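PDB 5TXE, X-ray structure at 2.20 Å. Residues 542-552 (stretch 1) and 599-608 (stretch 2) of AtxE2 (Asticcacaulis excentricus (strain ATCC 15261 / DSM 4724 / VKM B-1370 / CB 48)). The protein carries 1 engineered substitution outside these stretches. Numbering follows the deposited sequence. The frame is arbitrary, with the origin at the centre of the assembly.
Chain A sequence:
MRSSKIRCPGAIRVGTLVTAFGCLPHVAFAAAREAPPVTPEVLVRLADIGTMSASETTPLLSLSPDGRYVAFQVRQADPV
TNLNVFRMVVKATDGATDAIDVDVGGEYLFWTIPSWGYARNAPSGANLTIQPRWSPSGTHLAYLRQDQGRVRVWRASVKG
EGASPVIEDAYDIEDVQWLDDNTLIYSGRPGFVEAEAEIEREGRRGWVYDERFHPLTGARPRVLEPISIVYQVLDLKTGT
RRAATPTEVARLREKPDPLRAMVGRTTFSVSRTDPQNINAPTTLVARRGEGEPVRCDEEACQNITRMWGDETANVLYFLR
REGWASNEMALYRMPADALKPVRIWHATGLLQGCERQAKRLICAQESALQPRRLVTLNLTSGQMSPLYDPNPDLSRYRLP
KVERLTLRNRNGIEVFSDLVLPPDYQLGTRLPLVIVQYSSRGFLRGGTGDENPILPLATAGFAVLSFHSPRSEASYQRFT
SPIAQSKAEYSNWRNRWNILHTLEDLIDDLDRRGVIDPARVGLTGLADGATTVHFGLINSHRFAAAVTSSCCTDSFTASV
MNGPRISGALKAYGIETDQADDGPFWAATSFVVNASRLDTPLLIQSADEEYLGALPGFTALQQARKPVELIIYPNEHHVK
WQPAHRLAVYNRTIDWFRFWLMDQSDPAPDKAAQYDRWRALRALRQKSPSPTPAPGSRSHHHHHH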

# COMPACT_ATOMS: atom_id res chain seq x y z
N ARG A 542 -12.81 -15.50 19.93
CA ARG A 542 -13.28 -16.02 18.65
C ARG A 542 -12.22 -16.58 17.76
O ARG A 542 -12.56 -17.15 16.73
CB ARG A 542 -13.94 -14.89 17.91
CG ARG A 542 -15.08 -14.30 18.70
CD ARG A 542 -16.32 -15.15 18.64
NE ARG A 542 -17.45 -14.23 18.82
CZ ARG A 542 -18.41 -14.07 17.94
NH1 ARG A 542 -18.47 -14.81 16.83
NH2 ARG A 542 -19.34 -13.17 18.18
N PHE A 543 -10.92 -16.42 18.11
CA PHE A 543 -9.84 -16.86 17.19
C PHE A 543 -9.06 -18.03 17.70
O PHE A 543 -8.58 -18.03 18.79
CB PHE A 543 -8.96 -15.65 16.91
CG PHE A 543 -9.75 -14.51 16.36
CD1 PHE A 543 -10.26 -14.59 15.08
CD2 PHE A 543 -10.01 -13.41 17.08
CE1 PHE A 543 -10.99 -13.57 14.55
CE2 PHE A 543 -10.76 -12.39 16.57
CZ PHE A 543 -11.23 -12.48 15.30
N ALA A 544 -8.90 -19.07 16.90
CA ALA A 544 -8.18 -20.22 17.35
C ALA A 544 -6.67 -20.20 17.00
O ALA A 544 -5.91 -21.08 17.45
CB ALA A 544 -8.80 -21.45 16.75
N ALA A 545 -6.25 -19.27 16.15
CA ALA A 545 -4.81 -19.10 15.77
C ALA A 545 -4.61 -17.76 15.10
O ALA A 545 -5.58 -17.20 14.54
CB ALA A 545 -4.35 -20.22 14.89
N ALA A 546 -3.41 -17.20 15.24
CA ALA A 546 -3.13 -15.91 14.65
C ALA A 546 -1.70 -15.79 14.16
O ALA A 546 -0.81 -16.52 14.64
CB ALA A 546 -3.47 -14.81 15.61
N VAL A 547 -1.52 -14.91 13.17
CA VAL A 547 -0.26 -14.52 12.66
C VAL A 547 -0.25 -13.01 12.57
O VAL A 547 -1.25 -12.42 12.18
CB VAL A 547 0.00 -15.10 11.29
CG1 VAL A 547 1.35 -14.62 10.76
CG2 VAL A 547 0.01 -16.63 11.37
N THR A 548 0.86 -12.38 12.98
CA THR A 548 1.03 -10.93 12.83
C THR A 548 2.45 -10.64 12.31
O THR A 548 3.36 -11.42 12.56
CB THR A 548 0.74 -10.20 14.14
OG1 THR A 548 0.87 -8.82 13.94
CG2 THR A 548 1.73 -10.53 15.26
N SER A 549 2.65 -9.56 11.61
CA SER A 549 3.98 -9.18 11.13
C SER A 549 4.74 -8.32 12.13
O SER A 549 5.94 -8.13 12.00
CB SER A 549 3.85 -8.39 9.87
OG SER A 549 3.32 -7.11 10.20
N SER A 550 4.05 -7.81 13.12
CA SER A 550 4.69 -7.01 14.14
C SER A 550 3.98 -7.11 15.49
O SER A 550 2.84 -7.56 15.59
CB SER A 550 4.72 -5.55 13.73
OG SER A 550 3.40 -5.03 13.60
N CYS A 551 4.70 -6.70 16.52
CA CYS A 551 4.21 -6.61 17.86
C CYS A 551 5.13 -5.54 18.54
O CYS A 551 6.29 -5.36 18.13
CB CYS A 551 4.29 -7.99 18.51
SG CYS A 551 3.17 -8.21 19.92
N CYS A 552 4.62 -4.74 19.47
CA CYS A 552 3.27 -4.89 20.08
C CYS A 552 2.55 -3.58 20.13
O CYS A 552 3.12 -2.50 19.87
CB CYS A 552 3.42 -5.42 21.50
SG CYS A 552 4.06 -7.12 21.52
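Stretch 2 (599-608) DTPLLIQSAD

Stretch 2 runs beside stretch 1 as a parallel β-strand: residues 602-607 and 545-548 point the same way, their axes 13° apart and 4.7 Å at closest approach. Ala-546 pairs with Leu-602, Val-547 with Leu-603 and Thr-548 with Ile-604. As parallel strands require, the bonds fan out from alternate residues. Ala-546 N donates to Pro-601 O (2.9 Å) and Leu-603 N to Ala-546 O (3.0 Å); Thr-548 N then donates to Leu-603 O (2.9 Å) and Gln-605 N to Thr-548 O (3.0 Å). Pro-601, lacking an amide hydrogen, still serves as an acceptor. Before the ladder, Thr-600 OG1 donates to Phe-543 O (3.2 Å), so a side chain satisfies a carbonyl there.

Beyond it, Ser-549 O and Gln-605 O, both acceptors, lie 3.2 Å apart without bonding. Water takes over: one molecule donates to Ser-549 O (2.7 Å) and accepts from Ala-607 N (3.0 Å), while another accepts from Cys-551 N (3.1 Å) and donates to Ser-606 OG (2.8 Å).

One sheet face carries Ala-546, Leu-602, Thr-548 and Ile-604. Small Ala-546 CB meets Leu-602 CD1 at 3.9 Å; Thr-548 turns CG2 to Ile-604 CG1 (3.7 Å), while its OG1 donates to Ser-550 O (2.9 Å). On the other face, β-branched Val-547 sets CG2 4.1 Å from Leu-603 CB.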

# COMPACT_ATOMS: atom_id res chain seq x y z
N ASP A 599 -4.40 -17.20 25.32
CA ASP A 599 -4.22 -18.59 25.02
C ASP A 599 -4.19 -18.96 23.53
O ASP A 599 -3.85 -20.09 23.20
CB ASP A 599 -5.26 -19.41 25.77
CG ASP A 599 -5.06 -19.30 27.27
OD1 ASP A 599 -3.94 -19.64 27.75
OD2 ASP A 599 -6.00 -18.88 27.98
N THR A 600 -4.53 -18.02 22.65
CA THR A 600 -4.46 -18.28 21.23
C THR A 600 -3.02 -18.39 20.72
O THR A 600 -2.25 -17.48 20.92
CB THR A 600 -5.12 -17.12 20.49
OG1 THR A 600 -6.48 -17.01 20.92
CG2 THR A 600 -5.15 -17.36 18.98
N PRO A 601 -2.69 -19.43 19.98
CA PRO A 601 -1.40 -19.54 19.29
C PRO A 601 -1.13 -18.35 18.42
O PRO A 601 -1.97 -17.99 17.60
CB PRO A 601 -1.55 -20.79 18.45
CG PRO A 601 -2.56 -21.63 19.19
CD PRO A 601 -3.55 -20.62 19.73
N LEU A 602 0.04 -17.74 18.58
CA LEU A 602 0.40 -16.56 17.83
C LEU A 602 1.81 -16.72 17.25
O LEU A 602 2.80 -17.00 17.98
CB LEU A 602 0.40 -15.39 18.76
CG LEU A 602 0.88 -14.08 18.16
CD1 LEU A 602 -0.02 -13.64 17.04
CD2 LEU A 602 0.98 -12.99 19.21
N LEU A 603 1.89 -16.55 15.94
CA LEU A 603 3.12 -16.48 15.22
C LEU A 603 3.41 -15.06 14.82
O LEU A 603 2.56 -14.43 14.19
CB LEU A 603 3.06 -17.35 14.00
CG LEU A 603 4.27 -17.27 13.08
CD1 LEU A 603 5.47 -17.88 13.71
CD2 LEU A 603 3.96 -18.07 11.83
N ILE A 604 4.61 -14.55 15.15
CA ILE A 604 5.03 -13.20 14.73
C ILE A 604 6.19 -13.31 13.73
O ILE A 604 7.25 -13.88 14.04
CB ILE A 604 5.49 -12.36 15.95
CG1 ILE A 604 4.41 -12.35 17.05
CG2 ILE A 604 5.79 -10.94 15.58
CD1 ILE A 604 4.97 -12.04 18.43
N GLN A 605 6.01 -12.75 12.55
CA GLN A 605 7.01 -12.86 11.50
C GLN A 605 7.50 -11.47 11.27
O GLN A 605 6.95 -10.72 10.44
CB GLN A 605 6.41 -13.48 10.26
CG GLN A 605 6.02 -14.93 10.48
CD GLN A 605 6.11 -15.79 9.24
OE1 GLN A 605 7.23 -16.20 8.84
NE2 GLN A 605 4.96 -16.16 8.66
N SER A 606 8.51 -11.07 12.05
CA SER A 606 8.90 -9.67 12.12
C SER A 606 10.15 -9.34 11.32
O SER A 606 11.08 -10.12 11.26
CB SER A 606 9.15 -9.31 13.60
OG SER A 606 9.44 -7.94 13.78
N ALA A 607 10.19 -8.14 10.77
CA ALA A 607 11.43 -7.53 10.31
C ALA A 607 12.33 -7.26 11.50
O ALA A 607 11.82 -6.98 12.59
CB ALA A 607 11.13 -6.22 9.62
N ASP A 608 13.65 -7.41 11.32
CA ASP A 608 14.57 -7.02 12.34
C ASP A 608 14.35 -5.58 12.75
O ASP A 608 14.51 -5.21 13.91
CB ASP A 608 16.05 -7.27 11.98
CG ASP A 608 16.50 -6.63 10.67
OD1 ASP A 608 15.71 -5.96 9.91
OD2 ASP A 608 17.71 -6.81 10.38
O HOH W 1 7.69 -6.55 10.77
O HOH W 2 7.69 -6.74 15.65